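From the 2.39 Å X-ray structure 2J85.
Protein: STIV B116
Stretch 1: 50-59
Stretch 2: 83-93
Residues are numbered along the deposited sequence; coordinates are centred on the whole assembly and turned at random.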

ATOM      1  N   GLY A  50      -8.372  -7.255  11.347  1.00 41.87           N
ATOM      2  CA  GLY A  50      -8.383  -8.665  11.724  1.00 42.55           C
ATOM      3  C   GLY A  50      -7.751  -9.028  13.061  1.00 43.21           C
ATOM      4  O   GLY A  50      -7.910 -10.155  13.514  1.00 43.06           O
ATOM      5  N   HIS A  51      -7.042  -8.095  13.697  1.00 44.21           N
ATOM      6  CA  HIS A  51      -6.312  -8.399  14.943  1.00 44.76           C
ATOM      7  C   HIS A  51      -6.807  -7.628  16.172  1.00 45.00           C
ATOM      8  O   HIS A  51      -7.086  -6.428  16.105  1.00 44.47           O
ATOM      9  CB  HIS A  51      -4.822  -8.147  14.739  1.00 44.98           C
ATOM     10  CG  HIS A  51      -4.228  -8.984  13.650  1.00 45.89           C
ATOM     11  ND1 HIS A  51      -3.883 -10.306  13.834  1.00 46.09           N
ATOM     12  CD2 HIS A  51      -3.951  -8.697  12.355  1.00 46.00           C
ATOM     13  CE1 HIS A  51      -3.406 -10.792  12.702  1.00 46.51           C
ATOM     14  NE2 HIS A  51      -3.437  -9.837  11.790  1.00 46.17           N
ATOM     15  N   ASP A  52      -6.888  -8.346  17.294  1.00 45.48           N
ATOM     16  CA  ASP A  52      -7.365  -7.796  18.575  1.00 45.51           C
ATOM     17  C   ASP A  52      -6.519  -6.623  19.091  1.00 45.24           C
ATOM     18  O   ASP A  52      -7.056  -5.702  19.705  1.00 44.94           O
ATOM     19  CB  ASP A  52      -7.435  -8.903  19.651  1.00 45.66           C
ATOM     20  CG  ASP A  52      -8.799  -9.611  19.704  1.00 46.61           C
ATOM     21  OD1 ASP A  52      -9.824  -9.012  19.299  1.00 48.88           O
ATOM     22  OD2 ASP A  52      -8.853 -10.767  20.186  1.00 47.67           O
ATOM     23  N   SER A  53      -5.208  -6.645  18.841  1.00 44.75           N
ATOM     24  CA  SER A  53      -4.324  -5.581  19.343  1.00 44.49           C
ATOM     25  C   SER A  53      -4.687  -4.226  18.719  1.00 43.94           C
ATOM     26  O   SER A  53      -4.718  -3.205  19.400  1.00 43.64           O
ATOM     27  CB  SER A  53      -2.848  -5.900  19.065  1.00 44.41           C
ATOM     28  OG  SER A  53      -2.666  -7.267  18.757  1.00 45.18           O
ATOM     29  N   THR A  54      -4.958  -4.241  17.419  1.00 43.63           N
ATOM     30  CA  THR A  54      -5.314  -3.038  16.681  1.00 43.38           C
ATOM     31  C   THR A  54      -6.731  -2.627  17.040  1.00 43.24           C
ATOM     32  O   THR A  54      -7.004  -1.452  17.276  1.00 43.71           O
ATOM     33  CB  THR A  54      -5.197  -3.270  15.169  1.00 43.54           C
ATOM     34  OG1 THR A  54      -3.893  -3.789  14.872  1.00 43.24           O
ATOM     35  CG2 THR A  54      -5.437  -1.966  14.390  1.00 43.19           C
ATOM     36  N   ILE A  55      -7.624  -3.608  17.104  1.00 42.79           N
ATOM     37  CA  ILE A  55      -8.986  -3.398  17.584  1.00 42.52           C
ATOM     38  C   ILE A  55      -9.041  -2.777  18.982  1.00 41.99           C
ATOM     39  O   ILE A  55      -9.769  -1.829  19.197  1.00 41.70           O
ATOM     40  CB  ILE A  55      -9.779  -4.727  17.549  1.00 42.77           C
ATOM     41  CG1 ILE A  55     -10.160  -5.066  16.100  1.00 42.76           C
ATOM     42  CG2 ILE A  55     -11.026  -4.663  18.450  1.00 42.97           C
ATOM     43  CD1 ILE A  55     -11.084  -4.037  15.427  1.00 41.93           C
ATOM     44  N   ASN A  56      -8.277  -3.311  19.927  1.00 42.17           N
ATOM     45  CA  ASN A  56      -8.249  -2.754  21.285  1.00 42.28           C
ATOM     46  C   ASN A  56      -7.719  -1.321  21.300  1.00 42.16           C
ATOM     47  O   ASN A  56      -8.273  -0.468  21.979  1.00 42.31           O
ATOM     48  CB  ASN A  56      -7.425  -3.614  22.252  1.00 42.20           C
ATOM     49  CG  ASN A  56      -8.012  -5.014  22.479  1.00 43.00           C
ATOM     50  OD1 ASN A  56      -7.309  -5.908  22.961  1.00 43.60           O
ATOM     51  ND2 ASN A  56      -9.278  -5.215  22.114  1.00 42.63           N
ATOM     52  N   LEU A  57      -6.655  -1.056  20.551  1.00 42.11           N
ATOM     53  CA  LEU A  57      -6.141   0.314  20.396  1.00 42.20           C
ATOM     54  C   LEU A  57      -7.199   1.299  19.855  1.00 41.91           C
ATOM     55  O   LEU A  57      -7.349   2.419  20.358  1.00 41.73           O
ATOM     56  CB  LEU A  57      -4.938   0.306  19.446  1.00 42.52           C
ATOM     57  CG  LEU A  57      -4.060   1.563  19.435  1.00 43.04           C
ATOM     58  CD1 LEU A  57      -2.599   1.178  19.214  1.00 43.95           C
ATOM     59  CD2 LEU A  57      -4.524   2.536  18.386  1.00 42.87           C
ATOM     60  N   VAL A  58      -7.921   0.881  18.818  1.00 41.57           N
ATOM     61  CA  VAL A  58      -8.935   1.738  18.196  1.00 41.21           C
ATOM     62  C   VAL A  58     -10.074   1.985  19.174  1.00 41.01           C
ATOM     63  O   VAL A  58     -10.554   3.115  19.302  1.00 40.77           O
ATOM     64  CB  VAL A  58      -9.461   1.127  16.859  1.00 41.27           C
ATOM     65  CG1 VAL A  58     -10.649   1.918  16.317  1.00 40.06           C
ATOM     66  CG2 VAL A  58      -8.327   1.078  15.818  1.00 40.56           C
ATOM     67  N   ASN A  59     -10.484   0.929  19.873  1.00 40.95           N
ATOM     68  CA  ASN A  59     -11.551   1.029  20.866  1.00 40.94           C
ATOM     69  C   ASN A  59     -11.183   1.941  22.017  1.00 41.17           C
ATOM     70  O   ASN A  59     -11.992   2.773  22.440  1.00 41.78           O
ATOM     71  CB  ASN A  59     -11.978  -0.346  21.369  1.00 40.48           C
ATOM     72  CG  ASN A  59     -12.809  -1.120  20.333  1.00 41.13           C
ATOM     73  OD1 ASN A  59     -12.988  -2.333  20.448  1.00 41.91           O
ATOM     74  ND2 ASN A  59     -13.299  -0.422  19.311  1.00 37.42           N
TER
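Stretch 2, residues 83-93: IIMISQRLEEG

The contact between residues 50-59 and 83-93 of STIV B116 is a helix packed across the end of a strand and the loop that follows it, apolar along most of its length and closed at the helix N-terminus by a serine-glutamate hydrogen bond and a water. It illustrates a common principle: a helix laid against a strand buries the side chains of one face, while polar groups gather where the first turn leaves backbone amides without partners.

The helix runs from Asp52 through Asn59 and continues beyond the stretch. His51 occupies the N-cap position, and its carbonyl oxygen accepts the bond from Ile55 N to His51 O at 3.0 Å; the regular i to i+4 pattern follows, as in Leu57 N to Ser53 O at 3.1 Å. Stretch 2 enters as the extended strand Ile83-Ile86, with phi near -110° and psi between 118° and 134°, and then leaves it as a loop. The N-to-C directions of helix and strand make an angle of 113°, with a signed crossing angle of 113°, so the two elements cross steeply rather than run side by side. Their axes approach to 11.0 Å, a gap filled by side chains.

Strand alternation decides which residues meet the helix. Ile84 and Ile86 point toward it, whereas the side chains of Ile83 and Met85, a selenomethionine, are out of reach. Ile84, with both chi angles in t, extends its CD1 to 3.7 Å from Leu57 CD2 and 3.8 Å from Val58 CG2, while its CG2 lies 4.0 Å from Thr54 CG2. Thr54, Leu57 and Val58 are spaced three and four residues apart or adjacent, so one side of the helix can serve a single isoleucine. Ile86 makes a looser contact, its CD1 lying 4.2 Å from Thr54 CG2 and 4.3 Å from Leu57 CD1.

After the strand, the chain swings out of reach at Ser87, Gln88 and Arg89 and comes back at Leu90. Here Leu90 CD1 packs 3.7 Å from Leu57 CD1 and 3.6 Å from Ser53 O, extending the apolar surface toward the beginning of the helix. The backbones come close at this end: the CA atoms of Ser53 and Glu92 are 5.7 Å apart, against 8.5 Å for those of Val58 and Ile84.

Glu92 finishes the contact. Its CB points sideways, but with chi1 and chi2 both in m the end of the side chain comes nearer the helix, and Ser53 OG donates a hydrogen bond to Glu92 OE1 at 2.7 Å, although the position of that hydroxyl is less certain than most. The other carboxylate oxygen takes part through solvent: water 1 donates to Glu92 OE2 at 2.7 Å and accepts from Asp52 N at 3.3 Å, linking the acid to a free amide of the first turn. In all, 427 Å² is buried, summed over both sides.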

ATOM      1  N   ILE A  83      -8.190   4.478   7.386  1.00 24.77           N
ATOM      2  CA  ILE A  83      -7.019   3.653   7.610  1.00 24.91           C
ATOM      3  C   ILE A  83      -6.248   4.079   8.865  1.00 26.41           C
ATOM      4  O   ILE A  83      -6.018   5.261   9.081  1.00 25.31           O
ATOM      5  CB  ILE A  83      -6.093   3.646   6.364  1.00 24.99           C
ATOM      6  CG1 ILE A  83      -6.933   3.376   5.103  1.00 25.01           C
ATOM      7  CG2 ILE A  83      -4.928   2.637   6.578  1.00 22.63           C
ATOM      8  CD1 ILE A  83      -6.169   3.139   3.805  1.00 24.41           C
ATOM      9  N   ILE A  84      -5.877   3.087   9.686  1.00 28.62           N
ATOM     10  CA  ILE A  84      -4.951   3.286  10.806  1.00 29.77           C
ATOM     11  C   ILE A  84      -3.632   2.559  10.488  1.00 32.63           C
ATOM     12  O   ILE A  84      -3.614   1.344  10.254  1.00 31.50           O
ATOM     13  CB  ILE A  84      -5.529   2.803  12.169  1.00 29.33           C
ATOM     14  CG1 ILE A  84      -4.534   3.100  13.310  1.00 28.41           C
ATOM     15  CG2 ILE A  84      -5.898   1.326  12.118  1.00 28.35           C
ATOM     16  CD1 ILE A  84      -5.020   2.715  14.727  1.00 27.89           C
HETATM   17  N   MSE A  85      -2.538   3.321  10.488  1.00 35.74           N
HETATM   18  CA  MSE A  85      -1.228   2.791  10.165  1.00 39.57           C
HETATM   19  C   MSE A  85      -0.370   2.827  11.414  1.00 40.34           C
HETATM   20  O   MSE A  85      -0.109   3.888  11.955  1.00 39.91           O
HETATM   21  CB  MSE A  85      -0.570   3.624   9.071  1.00 39.12           C
HETATM   22  CG  MSE A  85      -1.433   3.843   7.845  1.00 41.73           C
HETATM   23 SE   MSE A  85      -0.854   2.897   6.246  1.00 47.01          SE
HETATM   24  CE  MSE A  85      -0.820   1.129   7.107  1.00 46.68           C
ATOM     25  N   ILE A  86       0.056   1.659  11.869  1.00 42.97           N
ATOM     26  CA  ILE A  86       1.009   1.564  12.970  1.00 45.26           C
ATOM     27  C   ILE A  86       2.365   1.121  12.412  1.00 47.50           C
ATOM     28  O   ILE A  86       2.426   0.170  11.646  1.00 46.58           O
ATOM     29  CB  ILE A  86       0.500   0.584  14.055  1.00 45.33           C
ATOM     30  CG1 ILE A  86      -0.946   0.946  14.446  1.00 45.50           C
ATOM     31  CG2 ILE A  86       1.405   0.623  15.281  1.00 44.18           C
ATOM     32  CD1 ILE A  86      -1.688  -0.151  15.187  1.00 45.89           C
ATOM     33  N   SER A  87       3.430   1.845  12.768  1.00 51.20           N
ATOM     34  CA  SER A  87       4.819   1.444  12.430  1.00 54.31           C
ATOM     35  C   SER A  87       5.244   0.164  13.183  1.00 56.96           C
ATOM     36  O   SER A  87       5.480  -0.885  12.571  1.00 57.13           O
ATOM     37  CB  SER A  87       5.851   2.556  12.721  1.00 54.39           C
ATOM     38  OG  SER A  87       5.265   3.796  13.066  1.00 54.54           O
ATOM     39  N   GLN A  88       5.341   0.260  14.507  1.00 60.17           N
ATOM     40  CA  GLN A  88       5.746  -0.879  15.329  1.00 62.93           C
ATOM     41  C   GLN A  88       4.647  -1.938  15.330  1.00 64.61           C
ATOM     42  O   GLN A  88       3.459  -1.606  15.266  1.00 65.18           O
ATOM     43  CB  GLN A  88       6.062  -0.432  16.767  1.00 63.07           C
ATOM     44  CG  GLN A  88       4.841  -0.040  17.647  1.00 64.28           C
ATOM     45  CD  GLN A  88       5.249   0.356  19.083  1.00 64.81           C
ATOM     46  OE1 GLN A  88       6.222   1.099  19.286  1.00 67.48           O
ATOM     47  NE2 GLN A  88       4.514  -0.153  20.076  1.00 65.71           N
ATOM     48  N   ARG A  89       5.041  -3.209  15.397  1.00 66.61           N
ATOM     49  CA  ARG A  89       4.078  -4.301  15.524  1.00 68.06           C
ATOM     50  C   ARG A  89       3.661  -4.413  16.989  1.00 69.14           C
ATOM     51  O   ARG A  89       4.465  -4.821  17.829  1.00 69.23           O
ATOM     52  CB  ARG A  89       4.683  -5.626  15.045  1.00 68.19           C
ATOM     53  CG  ARG A  89       4.998  -5.676  13.555  1.00 68.56           C
ATOM     54  CD  ARG A  89       5.857  -6.902  13.199  1.00 68.68           C
ATOM     55  NE  ARG A  89       6.326  -6.862  11.812  1.00 69.07           N
ATOM     56  CZ  ARG A  89       7.078  -7.797  11.228  1.00 69.50           C
ATOM     57  NH1 ARG A  89       7.469  -8.880  11.899  1.00 69.49           N
ATOM     58  NH2 ARG A  89       7.447  -7.646   9.958  1.00 69.43           N
ATOM     59  N   LEU A  90       2.412  -4.046  17.283  1.00 70.46           N
ATOM     60  CA  LEU A  90       1.860  -4.070  18.649  1.00 71.32           C
ATOM     61  C   LEU A  90       1.969  -5.439  19.348  1.00 72.16           C
ATOM     62  O   LEU A  90       1.831  -6.485  18.711  1.00 71.96           O
ATOM     63  CB  LEU A  90       0.377  -3.669  18.623  1.00 71.43           C
ATOM     64  CG  LEU A  90      -0.034  -2.262  18.184  1.00 71.29           C
ATOM     65  CD1 LEU A  90      -1.548  -2.195  18.056  1.00 70.61           C
ATOM     66  CD2 LEU A  90       0.475  -1.199  19.151  1.00 71.25           C
ATOM     67  N   GLU A  91       2.191  -5.410  20.664  1.00 73.29           N
ATOM     68  CA  GLU A  91       2.247  -6.626  21.485  1.00 74.20           C
ATOM     69  C   GLU A  91       0.852  -7.237  21.656  1.00 75.05           C
ATOM     70  O   GLU A  91      -0.082  -6.533  22.068  1.00 75.30           O
ATOM     71  CB  GLU A  91       2.813  -6.313  22.874  1.00 74.20           C
ATOM     72  CG  GLU A  91       4.236  -5.767  22.885  1.00 74.25           C
ATOM     73  CD  GLU A  91       4.996  -6.147  24.153  1.00 73.92           C
ATOM     74  OE1 GLU A  91       5.284  -7.351  24.328  1.00 73.13           O
ATOM     75  OE2 GLU A  91       5.308  -5.250  24.965  1.00 73.32           O
ATOM     76  N   GLU A  92       0.707  -8.532  21.351  1.00 75.79           N
ATOM     77  CA  GLU A  92      -0.586  -9.225  21.523  1.00 76.30           C
ATOM     78  C   GLU A  92      -0.792  -9.560  23.005  1.00 76.38           C
ATOM     79  O   GLU A  92      -0.412 -10.631  23.465  1.00 76.15           O
ATOM     80  CB  GLU A  92      -0.703 -10.496  20.645  1.00 76.44           C
ATOM     81  CG  GLU A  92      -1.028 -10.248  19.141  1.00 76.83           C
ATOM     82  CD  GLU A  92      -2.535 -10.145  18.810  1.00 77.18           C
ATOM     83  OE1 GLU A  92      -3.328  -9.721  19.676  1.00 77.12           O
ATOM     84  OE2 GLU A  92      -2.923 -10.467  17.661  1.00 77.06           O
ATOM     85  N   GLY A  93      -1.394  -8.620  23.734  1.00 76.65           N
ATOM     86  CA  GLY A  93      -1.688  -8.781  25.159  1.00 76.84           C
ATOM     87  C   GLY A  93      -1.548  -7.490  25.952  1.00 77.00           C
ATOM     88  O   GLY A  93      -2.317  -7.242  26.885  1.00 77.13           O
TER
HETATM   89  O   HOH W   1      -5.439 -11.307  17.322  1.00 71.54           O